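Local coordinates for putative 6-phosphogluconolactonase (Neisseria gonorrhoeae, PDB 3LHI), which probably hydrolyses 6-phosphogluconolactone to 6-phosphogluconate, the second step of the oxidative pentose phosphate pathway, at residues 35-40 and 64-69; 141-146 and 173-178; 133-138 and 196-201. All coordinates share one frame; numbering follows the deposited sequence. Where two conformers were deposited one is given.

Contacts 1 and 2 lie in the buried interior, whereas contact 3 sits at the surface. Contact 1 is a stretch of the central sheet, held by regular backbone bonds and mostly apolar side chains. Contact 2 sets a loop on strand 175-178, an antiparallel neighbour of strand 63-71, so both reach the same sheet; here serine hydroxyls and an arginine do the work. Contact 3 takes the earlier part of that loop, right after strand 130-133, and fastens it to helix 196-206 with a lysine, a selenomethionine and two waters. Contact 2 is nested in the chain loop closed by contact 3, and Thr141 OG1 bonds Gly134 O between them.

Contact 1. Residues 35-40 and 64-69; sequences GAVLAV and GITLAD
Ala36, Leu38 and Val40 exchange five backbone hydrogen bonds with Gly64, Thr66 and Ala68, in a parallel ladder that sets Leu38 beside Ile65 and Val40 beside Leu67. Gly64 N donates to Ala36 O, and Leu38 N answers to Gly64 O at 2.8 Å, an almost straight bond at 172°. Thr66 N then gives to Leu38 O, Val40 N to Thr66 O, and Ala68 N to Val40 O at 2.8 Å. In the last of these the donor stands above the carbonyl plane, 43° out of it, just where strand 63-71 is interrupted, after Leu67. Weaker CA-H...O contacts run beside the ladder, such as Ile65 CA to Leu38 O at 3.3 Å.

The strands 36-40 and 63-71 belong to a beta-alpha-beta unit whose crossover carries helix 47-54, part of the Rossmann-like sheet of this isomerase and lactonase family. Strand 36-40 is interior to that sheet: Val37 and Ala39 bond on its far edge to strand 130-133 and the residues leading into it.

Side chains meet on both faces. On the face of Ala39 and Thr66, the Thr66 methyl CG2 lies between its own backbone N and carbonyl carbon (OG1 anti to the N, chi1 -163°) and meets Ala39 CB at 3.8 Å. That same torsion sends OG1 to a hydrogen bond with Ile100 O. On the opposite face, Leu38 CD2 approaches Ile65 CG1 at 4.2 Å. Further along, Val40 and Leu67 cross obliquely, Val40 CG2 lying 4.2 Å from Leu67 CD2, while Val40 CG2 also rests on Thr66 O at 3.6 Å. Helix 81-88 packs on this pair through Val85, and helix 11-33 covers Leu38 with Val22 and Leu26.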
ATOM      1  N   GLY A  35      11.107 -13.583  -9.666  1.00 14.56           N
ATOM      2  CA  GLY A  35      11.124 -12.227  -9.131  1.00 14.67           C
ATOM      3  C   GLY A  35       9.757 -11.909  -8.635  1.00 13.36           C
ATOM      4  O   GLY A  35       8.786 -12.563  -8.955  1.00 15.03           O
ATOM      5  N   ALA A  36       9.704 -10.901  -7.750  1.00 13.56           N
ATOM      6  CA  ALA A  36       8.426 -10.463  -7.176  1.00 12.12           C
ATOM      7  C   ALA A  36       8.499  -8.999  -6.892  1.00 11.57           C
ATOM      8  O   ALA A  36       9.598  -8.471  -6.655  1.00 12.93           O
ATOM      9  CB  ALA A  36       8.114 -11.227  -5.904  1.00 14.00           C
ATOM     10  N   VAL A  37       7.354  -8.337  -6.914  1.00 11.16           N
ATOM     11  CA  VAL A  37       7.221  -6.924  -6.505  1.00 11.27           C
ATOM     12  C   VAL A  37       6.188  -6.846  -5.394  1.00 10.38           C
ATOM     13  O   VAL A  37       5.055  -7.329  -5.539  1.00 11.83           O
ATOM     14  CB  VAL A  37       6.879  -6.019  -7.674  1.00 11.56           C
ATOM     15  CG1 VAL A  37       6.587  -4.554  -7.175  1.00 13.60           C
ATOM     16  CG2 VAL A  37       7.998  -6.061  -8.719  1.00 14.33           C
ATOM     17  N   LEU A  38       6.610  -6.246  -4.269  1.00 10.43           N
ATOM     18  CA  LEU A  38       5.767  -6.024  -3.098  1.00  9.97           C
ATOM     19  C   LEU A  38       5.514  -4.502  -2.960  1.00 10.17           C
ATOM     20  O   LEU A  38       6.482  -3.700  -2.970  1.00 11.27           O
ATOM     21  CB  LEU A  38       6.581  -6.455  -1.865  1.00 11.41           C
ATOM     22  CG  LEU A  38       6.002  -6.125  -0.481  1.00 10.25           C
ATOM     23  CD1 LEU A  38       4.714  -6.940  -0.265  1.00 11.95           C
ATOM     24  CD2 LEU A  38       6.988  -6.365   0.648  1.00 11.48           C
ATOM     25  N   ALA A  39       4.250  -4.106  -2.809  1.00 10.00           N
ATOM     26  CA  ALA A  39       3.904  -2.713  -2.513  1.00  9.93           C
ATOM     27  C   ALA A  39       3.306  -2.703  -1.102  1.00  9.51           C
ATOM     28  O   ALA A  39       2.428  -3.498  -0.773  1.00 10.96           O
ATOM     29  CB  ALA A  39       2.894  -2.152  -3.559  1.00 10.91           C
ATOM     30  N   VAL A  40       3.804  -1.782  -0.264  1.00  9.60           N
ATOM     31  CA  VAL A  40       3.321  -1.627   1.098  1.00 10.36           C
ATOM     32  C   VAL A  40       2.757  -0.222   1.325  1.00  9.03           C
ATOM     33  O   VAL A  40       3.089   0.725   0.621  1.00 10.55           O
ATOM     34  CB  VAL A  40       4.454  -1.917   2.132  1.00  9.73           C
ATOM     35  CG1 VAL A  40       5.000  -3.359   1.927  1.00 12.09           C
ATOM     36  CG2 VAL A  40       5.593  -0.882   2.035  1.00 10.90           C
ATOM     37  N   GLY A  64      11.456  -6.630  -5.582  1.00 11.86           N
ATOM     38  CA  GLY A  64      11.349  -5.175  -5.568  1.00 12.10           C
ATOM     39  C   GLY A  64      10.334  -4.775  -4.532  1.00 11.29           C
ATOM     40  O   GLY A  64       9.327  -5.447  -4.396  1.00 13.39           O
ATOM     41  N   ILE A  65      10.635  -3.718  -3.774  1.00 11.55           N
ATOM     42  CA  ILE A  65       9.706  -3.188  -2.783  1.00 11.48           C
ATOM     43  C   ILE A  65       9.409  -1.740  -3.138  1.00 10.07           C
ATOM     44  O   ILE A  65      10.298  -0.966  -3.492  1.00 11.32           O
ATOM     45  CB  ILE A  65      10.271  -3.278  -1.322  1.00 11.22           C
ATOM     46  CG1 ILE A  65      10.539  -4.733  -0.976  1.00 11.13           C
ATOM     47  CG2 ILE A  65       9.230  -2.647  -0.335  1.00 12.45           C
ATOM     48  CD1 ILE A  65      11.079  -4.979   0.416  1.00 12.88           C
ATOM     49  N   THR A  66       8.141  -1.384  -3.031  1.00 11.31           N
ATOM     50  CA  THR A  66       7.693  -0.043  -3.290  1.00 11.48           C
ATOM     51  C   THR A  66       6.496   0.265  -2.392  1.00 10.60           C
ATOM     52  O   THR A  66       6.154  -0.484  -1.481  1.00 11.11           O
ATOM     53  CB  THR A  66       7.318   0.090  -4.778  1.00 11.65           C
ATOM     54  OG1 THR A  66       7.255   1.493  -5.141  1.00 13.03           O
ATOM     55  CG2 THR A  66       5.998  -0.629  -5.174  1.00 14.78           C
ATOM     56  N   LEU A  67       5.898   1.418  -2.650  1.00 11.31           N
ATOM     57  CA  LEU A  67       4.774   1.929  -1.890  1.00 11.00           C
ATOM     58  C   LEU A  67       3.462   1.924  -2.620  1.00 10.24           C
ATOM     59  O   LEU A  67       3.441   2.171  -3.830  1.00 13.03           O
ATOM     60  CB  LEU A  67       5.070   3.386  -1.506  1.00 11.36           C
ATOM     61  CG  LEU A  67       6.289   3.632  -0.674  1.00 13.99           C
ATOM     62  CD1 LEU A  67       6.649   5.120  -0.572  1.00 15.75           C
ATOM     63  CD2 LEU A  67       6.077   3.043   0.687  1.00 15.69           C
ATOM     64  N   ALA A  68       2.386   1.734  -1.888  1.00 10.28           N
ATOM     65  CA  ALA A  68       1.030   1.885  -2.444  1.00 10.39           C
ATOM     66  C   ALA A  68       0.709   3.368  -2.655  1.00 11.04           C
ATOM     67  O   ALA A  68      -0.135   3.700  -3.503  1.00 11.45           O
ATOM     68  CB  ALA A  68       0.008   1.291  -1.485  1.00 13.03           C
ATOM     69  N   ASP A  69       1.352   4.244  -1.877  1.00  9.77           N
ATOM     70  CA  ASP A  69       1.103   5.662  -1.915  1.00 10.16           C
ATOM     71  C   ASP A  69       2.227   6.363  -1.179  1.00 10.48           C
ATOM     72  O   ASP A  69       2.886   5.757  -0.327  1.00 11.20           O
ATOM     73  CB  ASP A  69      -0.278   6.078  -1.367  1.00 10.80           C
ATOM     74  CG  ASP A  69      -0.427   5.862   0.103  1.00 12.49           C
ATOM     75  OD1 ASP A  69      -0.218   4.737   0.562  1.00 17.17           O
ATOM     76  OD2 ASP A  69      -0.813   6.815   0.814  1.00 13.56           O
TER

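Contact 2. Residues 141-146 and 173-178; sequences TASIFP and HERISM
Arg175 leans across Ser143 with its CB, CG and CD and returns to it with NH1. Its CB starts the contact, 3.5 Å from Ser143 CB, and CG then passes 3.4 Å from Ser143 OG. The chain bends about CB-CG (chi2 -61°), which keeps CD close to the same hydroxyl. Beyond it NE turns the other way, to a weak hydrogen bond with His173 O of its own segment, and NH2 bonds Pro172 O. NH1 reaches back to the loop and donates to Ser143 OG at 3.0 Å, with the hydroxyl tilted 22° from the guanidinium plane. Phe145 takes up a face of this group: the rim of its ring, CE2, comes in over the guanidinium at 3.6 Å from NH1. Ring and guanidinium stand 87° apart, and NH1 lies at the ring edge, near its plane; the ring face is turned elsewhere, stacking with His140.

Two residues on, Ser177 secures the loop backbone. Its OG accepts from Ser143 N at 3.0 Å and donates to Met178 O at 2.8 Å, with Ala142 CB packed against it at 3.3 Å. Ile144 closes this end, its CD1 3.5 Å from Met178 O.

The loop carries the end of the glycine-rich GxGxDGHxAS signature of 6-phosphogluconolactonases, set over antiparallel strand 175-178. Ser143 is gripped at two points, its N by Ser177 and its OG by Arg175, and OG also hydrogen-bonds Asp69 OD2 on the neighbouring strand. A buried hydroxyl thus links a guanidinium to a carboxylate, whose opposite charges probably polarise it, while the loop is fixed in position over the sheet.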
ATOM      1  N   THR A 141      -8.201   4.329   1.230  1.00 11.91           N
ATOM      2  CA  THR A 141      -7.095   3.385   1.114  1.00 12.25           C
ATOM      3  C   THR A 141      -6.077   3.954   0.144  1.00 12.11           C
ATOM      4  O   THR A 141      -6.393   4.849  -0.622  1.00 11.76           O
ATOM      5  CB  THR A 141      -7.574   2.000   0.713  1.00 13.08           C
ATOM      6  OG1 THR A 141      -6.562   1.024   0.934  1.00 12.29           O
ATOM      7  CG2 THR A 141      -8.072   1.906  -0.731  1.00 14.91           C
ATOM      8  N   ALA A 142      -4.840   3.428   0.166  1.00 10.76           N
ATOM      9  CA  ALA A 142      -3.744   4.103  -0.518  1.00 10.61           C
ATOM     10  C   ALA A 142      -3.857   5.605  -0.249  1.00 10.67           C
ATOM     11  O   ALA A 142      -4.012   5.954   0.921  1.00 11.64           O
ATOM     12  CB  ALA A 142      -3.702   3.674  -1.995  1.00 11.74           C
ATOM     13  N   SER A 143      -3.716   6.465  -1.252  1.00 10.87           N
ATOM     14  CA  SER A 143      -4.070   7.855  -1.072  1.00  9.64           C
ATOM     15  C   SER A 143      -5.258   8.165  -1.994  1.00 10.16           C
ATOM     16  O   SER A 143      -5.368   9.286  -2.520  1.00 11.26           O
ATOM     17  CB  SER A 143      -2.888   8.802  -1.260  1.00 10.58           C
ATOM     18  OG  SER A 143      -2.078   8.896  -0.080  1.00 11.39           O
ATOM     19  N   ILE A 144      -6.209   7.234  -2.074  1.00 11.46           N
ATOM     20  CA  ILE A 144      -7.477   7.480  -2.755  1.00 11.34           C
ATOM     21  C   ILE A 144      -8.462   7.996  -1.694  1.00 12.12           C
ATOM     22  O   ILE A 144      -9.136   7.247  -1.010  1.00 13.06           O
ATOM     23  CB  ILE A 144      -8.000   6.234  -3.453  1.00 11.26           C
ATOM     24  CG1 ILE A 144      -6.941   5.685  -4.392  1.00 12.49           C
ATOM     25  CG2 ILE A 144      -9.306   6.580  -4.183  1.00 12.83           C
ATOM     26  CD1 ILE A 144      -7.313   4.292  -5.022  1.00 15.05           C
ATOM     27  N   PHE A 145      -8.416   9.298  -1.514  1.00 12.16           N
ATOM     28  CA  PHE A 145      -9.196   9.988  -0.509  1.00 12.66           C
ATOM     29  C   PHE A 145     -10.562  10.442  -1.090  1.00 12.23           C
ATOM     30  O   PHE A 145     -10.614  10.899  -2.230  1.00 13.35           O
ATOM     31  CB  PHE A 145      -8.453  11.230  -0.030  1.00 13.79           C
ATOM     32  CG  PHE A 145      -7.339  10.948   0.957  1.00 12.21           C
ATOM     33  CD1 PHE A 145      -7.610  10.936   2.294  1.00 13.69           C
ATOM     34  CD2 PHE A 145      -6.026  10.714   0.528  1.00 12.62           C
ATOM     35  CE1 PHE A 145      -6.574  10.680   3.217  1.00 13.83           C
ATOM     36  CE2 PHE A 145      -5.017  10.444   1.418  1.00 12.82           C
ATOM     37  CZ  PHE A 145      -5.290  10.431   2.783  1.00 13.25           C
ATOM     38  N   PRO A 146     -11.641  10.299  -0.314  1.00 13.15           N
ATOM     39  CA  PRO A 146     -12.980  10.550  -0.881  1.00 13.88           C
ATOM     40  C   PRO A 146     -13.248  11.978  -1.336  1.00 14.85           C
ATOM     41  O   PRO A 146     -14.072  12.177  -2.240  1.00 17.26           O
ATOM     42  CB  PRO A 146     -13.903  10.131   0.243  1.00 14.38           C
ATOM     43  CG  PRO A 146     -13.075  10.308   1.500  1.00 14.37           C
ATOM     44  CD  PRO A 146     -11.708   9.899   1.102  1.00 13.62           C
ATOM     45  N   HIS A 173      -0.392  17.121   2.746  1.00 13.67           N
ATOM     46  CA  HIS A 173       0.558  16.805   1.713  1.00 12.98           C
ATOM     47  C   HIS A 173      -0.136  16.279   0.446  1.00 11.79           C
ATOM     48  O   HIS A 173      -0.989  15.423   0.497  1.00 12.82           O
ATOM     49  CB  HIS A 173       1.623  15.793   2.144  1.00 13.13           C
ATOM     50  CG  HIS A 173       2.319  16.139   3.418  1.00 14.24           C
ATOM     51  ND1 HIS A 173       3.006  17.339   3.578  1.00 15.93           N
ATOM     52  CD2 HIS A 173       2.436  15.460   4.591  1.00 14.50           C
ATOM     53  CE1 HIS A 173       3.536  17.346   4.804  1.00 15.55           C
ATOM     54  NE2 HIS A 173       3.185  16.240   5.444  1.00 15.97           N
ATOM     55  N   GLU A 174       0.296  16.790  -0.681  1.00 12.58           N
ATOM     56  CA  GLU A 174      -0.052  16.192  -1.969  1.00 12.07           C
ATOM     57  C   GLU A 174       0.485  14.780  -1.952  1.00 11.97           C
ATOM     58  O   GLU A 174       1.507  14.498  -1.315  1.00 12.10           O
ATOM     59  CB  GLU A 174       0.549  16.997  -3.123  1.00 13.18           C
ATOM     60  CG  GLU A 174       0.158  18.447  -3.151  1.00 14.33           C
ATOM     61  CD  GLU A 174      -1.331  18.651  -3.182  1.00 15.23           C
ATOM     62  OE1 GLU A 174      -2.029  17.931  -3.937  1.00 15.58           O
ATOM     63  OE2 GLU A 174      -1.861  19.562  -2.465  1.00 18.60           O
ATOM     64  N   ARG A 175      -0.194  13.892  -2.673  1.00 11.32           N
ATOM     65  CA  ARG A 175       0.133  12.482  -2.676  1.00 10.46           C
ATOM     66  C   ARG A 175       0.310  11.934  -4.075  1.00 10.65           C
ATOM     67  O   ARG A 175      -0.301  12.446  -5.056  1.00 11.59           O
ATOM     68  CB  ARG A 175      -1.021  11.681  -2.050  1.00 10.49           C
ATOM     69  CG  ARG A 175      -1.525  12.181  -0.711  1.00 11.56           C
ATOM     70  CD  ARG A 175      -0.450  12.160   0.344  1.00 11.60           C
ATOM     71  NE  ARG A 175      -0.920  12.627   1.661  1.00 11.61           N
ATOM     72  CZ  ARG A 175      -1.453  11.857   2.582  1.00 12.00           C
ATOM     73  NH1 ARG A 175      -1.577  10.533   2.403  1.00 12.05           N
ATOM     74  NH2 ARG A 175      -1.800  12.399   3.749  1.00 12.78           N
ATOM     75  N   ILE A 176       1.022  10.827  -4.143  0.50 10.63           N
ATOM     76  CA  ILE A 176       1.035   9.990  -5.318  0.50 10.32           C
ATOM     77  C   ILE A 176       0.504   8.634  -4.859  0.50 10.85           C
ATOM     78  O   ILE A 176       1.021   8.077  -3.887  0.50 10.26           O
ATOM     79  CB  ILE A 176       2.428   9.951  -6.018  0.50 11.34           C
ATOM     80  CG1 ILE A 176       2.399   9.005  -7.220  0.50 12.64           C
ATOM     81  CG2 ILE A 176       3.576   9.624  -5.043  0.50 14.81           C
ATOM     82  CD1 ILE A 176       3.726   8.953  -7.940  0.50 16.27           C
ATOM     83  N   SER A 177      -0.522   8.118  -5.560  1.00 10.40           N
ATOM     84  CA  SER A 177      -1.240   6.894  -5.187  1.00 10.58           C
ATOM     85  C   SER A 177      -1.315   5.930  -6.328  1.00 10.12           C
ATOM     86  O   SER A 177      -1.504   6.301  -7.492  1.00 11.15           O
ATOM     87  CB  SER A 177      -2.643   7.196  -4.772  1.00 11.04           C
ATOM     88  OG  SER A 177      -3.317   6.114  -4.183  1.00 11.42           O
HETATM   89  N   MSE A 178      -1.239   4.645  -5.987  1.00 10.03           N
HETATM   90  CA  MSE A 178      -1.768   3.645  -6.907  1.00 10.03           C
HETATM   91  C   MSE A 178      -3.245   3.968  -7.185  1.00 10.84           C
HETATM   92  O   MSE A 178      -4.024   4.406  -6.322  1.00 10.94           O
HETATM   93  CB  MSE A 178      -1.654   2.267  -6.281  1.00 10.30           C
HETATM   94  CG  MSE A 178      -0.255   1.667  -6.314  1.00 11.26           C
HETATM   95 SE   MSE A 178      -0.078  -0.061  -5.511  0.75 11.58          SE
HETATM   96  CE  MSE A 178      -0.915  -1.107  -6.862  1.00 10.92           C
TER

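Contact 3. Residues 133-138 and 196-201; sequences LGMGND and EEKKAV
Met135, a selenomethionine here, and Lys198 lie side by side but run opposite ways. The Met135 chain runs out with CG anti to its backbone N and bends only at its last torsion (chi3 73°), which drops CE against the helix, 3.3 Å from Lys198 O. The same methyl lies 3.8 Å from Val201 CG1, and Ile193 of strand 188-194 also packs on this side chain. The Met135 backbone holds the other end of the lysine: Lys198 stays extended, and NZ donates to Met135 O at 2.7 Å, nearly in line with the carbonyl (C=O...N angle 162°). Water 1 accepts from Met135 N at 3.0 Å and, more weakly, from Lys198 NZ, so both backbone polar groups of Met135 are engaged.

After Gly136, Asn137 lays its amide over the Glu197 carboxylate. The two planes are 9° apart and stacked, Asn137 CG lying 3.4 Å from Glu197 OE2. The amide oxygen, Asn137 OD1, sits 3.5 Å from Lys198 CG, beside the aliphatic part of the lysine. The backbone oxygen, Asn137 O, is met by Val201 CG2 at 3.5 Å and by water 2, which donates to both Asn137 O and Glu197 OE2. Asp138 turns away from the helix, its OD1 bonding His140 ND1.

Strand 130-133 pairs in parallel with strand 188-194, which leads into helix 196-206. The loop leaving one strand thus meets the first turns of the helix following its neighbour. Residues 134-138 open the GxGxDGHxAS signature of 6-phosphogluconolactonases, at the C-terminal edge of the parallel strands, where the active site probably lies, as in other Rossmann-like folds.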
ATOM      1  N   LEU A 133      -2.493  -3.035   1.796  1.00 11.38           N
ATOM      2  CA  LEU A 133      -3.258  -1.825   2.013  1.00 12.49           C
ATOM      3  C   LEU A 133      -3.504  -1.570   3.490  1.00 11.02           C
ATOM      4  O   LEU A 133      -3.426  -2.498   4.314  1.00 12.46           O
ATOM      5  CB  LEU A 133      -4.606  -1.945   1.302  1.00 12.55           C
ATOM      6  CG  LEU A 133      -4.578  -1.947  -0.229  1.00 12.22           C
ATOM      7  CD1 LEU A 133      -5.964  -2.204  -0.783  1.00 14.94           C
ATOM      8  CD2 LEU A 133      -3.995  -0.638  -0.734  1.00 14.16           C
ATOM      9  N   GLY A 134      -3.766  -0.322   3.823  1.00 11.39           N
ATOM     10  CA  GLY A 134      -4.357   0.046   5.067  1.00 12.82           C
ATOM     11  C   GLY A 134      -5.660   0.782   4.797  1.00 13.77           C
ATOM     12  O   GLY A 134      -6.096   0.893   3.653  1.00 13.54           O
HETATM   13  N   MSE A 135      -6.322   1.243   5.843  1.00 12.86           N
HETATM   14  CA  MSE A 135      -7.568   1.986   5.706  1.00 13.49           C
HETATM   15  C   MSE A 135      -7.635   3.067   6.760  1.00 13.48           C
HETATM   16  O   MSE A 135      -7.384   2.780   7.946  1.00 15.85           O
HETATM   17  CB  MSE A 135      -8.742   1.040   5.825  1.00 14.60           C
HETATM   18  CG  MSE A 135     -10.120   1.702   5.575  1.00 14.78           C
HETATM   19 SE   MSE A 135     -11.560   0.603   6.235  0.75 15.40          SE
HETATM   20  CE  MSE A 135     -11.212   0.971   8.094  1.00 17.74           C
ATOM     21  N   GLY A 136      -8.000   4.280   6.376  1.00 14.54           N
ATOM     22  CA  GLY A 136      -8.221   5.339   7.348  1.00 14.42           C
ATOM     23  C   GLY A 136      -9.599   5.250   7.995  1.00 14.62           C
ATOM     24  O   GLY A 136     -10.479   4.483   7.587  1.00 15.21           O
ATOM     25  N   ASN A 137      -9.778   6.106   9.012  1.00 16.86           N
ATOM     26  CA  ASN A 137     -11.059   6.222   9.675  1.00 16.65           C
ATOM     27  C   ASN A 137     -12.146   6.793   8.767  1.00 17.26           C
ATOM     28  O   ASN A 137     -13.309   6.596   9.041  1.00 19.93           O
ATOM     29  CB  ASN A 137     -10.902   7.114  10.907  1.00 18.99           C
ATOM     30  CG  ASN A 137     -10.115   6.446  12.038  1.00 22.86           C
ATOM     31  OD1 ASN A 137     -10.086   5.210  12.194  1.00 24.98           O
ATOM     32  ND2 ASN A 137      -9.542   7.289  12.898  1.00 29.79           N
ATOM     33  N   ASP A 138     -11.744   7.422   7.660  1.00 15.04           N
ATOM     34  CA  ASP A 138     -12.620   7.892   6.592  1.00 14.88           C
ATOM     35  C   ASP A 138     -12.920   6.828   5.546  1.00 14.99           C
ATOM     36  O   ASP A 138     -13.576   7.112   4.547  1.00 15.52           O
ATOM     37  CB  ASP A 138     -12.019   9.147   5.931  1.00 16.59           C
ATOM     38  CG  ASP A 138     -10.705   8.882   5.236  1.00 16.34           C
ATOM     39  OD1 ASP A 138     -10.139   7.784   5.433  1.00 14.98           O
ATOM     40  OD2 ASP A 138     -10.287   9.764   4.478  1.00 17.68           O
ATOM     41  N   GLU A 196     -11.732  -1.187  16.957  1.00 25.58           N
ATOM     42  CA  GLU A 196     -13.151  -1.305  16.695  1.00 28.30           C
ATOM     43  C   GLU A 196     -13.659  -0.203  15.768  1.00 25.03           C
ATOM     44  O   GLU A 196     -14.627  -0.420  15.021  1.00 28.30           O
ATOM     45  CB  GLU A 196     -13.944  -1.362  18.029  1.00 32.54           C
ATOM     46  CG  GLU A 196     -13.852  -0.107  18.913  1.00 41.05           C
ATOM     47  CD  GLU A 196     -14.054  -0.395  20.430  1.00 48.80           C
ATOM     48  OE1 GLU A 196     -14.555  -1.498  20.805  1.00 54.04           O
ATOM     49  OE2 GLU A 196     -13.685   0.495  21.243  1.00 55.48           O
ATOM     50  N   GLU A 197     -13.027   0.961  15.823  1.00 25.58           N
ATOM     51  CA  GLU A 197     -13.458   2.112  14.978  1.00 26.40           C
ATOM     52  C   GLU A 197     -13.245   1.745  13.524  1.00 25.78           C
ATOM     53  O   GLU A 197     -14.175   1.812  12.711  1.00 26.97           O
ATOM     54  CB  GLU A 197     -12.704   3.417  15.286  1.00 26.27           C
ATOM     55  CG  GLU A 197     -13.132   4.567  14.296  1.00 30.47           C
ATOM     56  CD  GLU A 197     -12.581   5.955  14.627  1.00 31.95           C
ATOM     57  OE1 GLU A 197     -11.841   6.091  15.632  1.00 38.92           O
ATOM     58  OE2 GLU A 197     -12.903   6.925  13.858  1.00 34.86           O
ATOM     59  N   LYS A 198     -12.060   1.226  13.250  1.00 24.35           N
ATOM     60  CA  LYS A 198     -11.788   0.707  11.884  1.00 22.59           C
ATOM     61  C   LYS A 198     -12.608  -0.513  11.535  1.00 22.01           C
ATOM     62  O   LYS A 198     -13.016  -0.657  10.390  1.00 22.42           O
ATOM     63  CB  LYS A 198     -10.315   0.505  11.627  1.00 21.37           C
ATOM     64  CG  LYS A 198      -9.646   1.867  11.455  1.00 23.41           C
ATOM     65  CD  LYS A 198      -8.238   1.730  11.112  1.00 21.42           C
ATOM     66  CE  LYS A 198      -7.512   3.067  10.979  1.00 21.97           C
ATOM     67  NZ  LYS A 198      -6.188   2.720  10.402  1.00 26.85           N
ATOM     68  N   LYS A 199     -12.893  -1.418  12.489  0.50 21.26           N
ATOM     69  CA  LYS A 199     -13.793  -2.538  12.137  0.50 22.16           C
ATOM     70  C   LYS A 199     -15.167  -1.997  11.744  0.50 22.90           C
ATOM     71  O   LYS A 199     -15.756  -2.485  10.787  0.50 24.09           O
ATOM     72  CB  LYS A 199     -13.921  -3.652  13.199  0.50 21.73           C
ATOM     73  CG  LYS A 199     -14.771  -4.865  12.680  0.50 22.53           C
ATOM     74  CD  LYS A 199     -14.833  -6.048  13.644  0.50 26.68           C
ATOM     75  CE  LYS A 199     -15.746  -7.161  13.123  0.50 30.18           C
ATOM     76  NZ  LYS A 199     -17.154  -6.704  12.896  0.50 31.84           N
ATOM     77  N   ALA A 200     -15.644  -0.959  12.428  1.00 25.99           N
ATOM     78  CA  ALA A 200     -16.981  -0.389  12.090  1.00 26.79           C
ATOM     79  C   ALA A 200     -17.043   0.248  10.688  1.00 24.68           C
ATOM     80  O   ALA A 200     -17.924  -0.063   9.869  1.00 25.65           O
ATOM     81  CB  ALA A 200     -17.468   0.598  13.188  1.00 29.17           C
ATOM     82  N   VAL A 201     -15.996   0.985  10.359  1.00 25.68           N
ATOM     83  CA  VAL A 201     -15.870   1.578   9.032  1.00 24.48           C
ATOM     84  C   VAL A 201     -15.698   0.507   7.953  1.00 22.54           C
ATOM     85  O   VAL A 201     -16.340   0.561   6.896  1.00 23.75           O
ATOM     86  CB  VAL A 201     -14.686   2.523   9.034  1.00 25.10           C
ATOM     87  CG1 VAL A 201     -14.408   3.043   7.602  1.00 24.83           C
ATOM     88  CG2 VAL A 201     -14.926   3.681  10.005  1.00 27.29           C
TER
HETATM   89  O   HOH W   1      -4.979   0.361   8.358  1.00 16.94           O
HETATM   90  O   HOH W   2     -14.584   6.855  11.509  1.00 38.30           O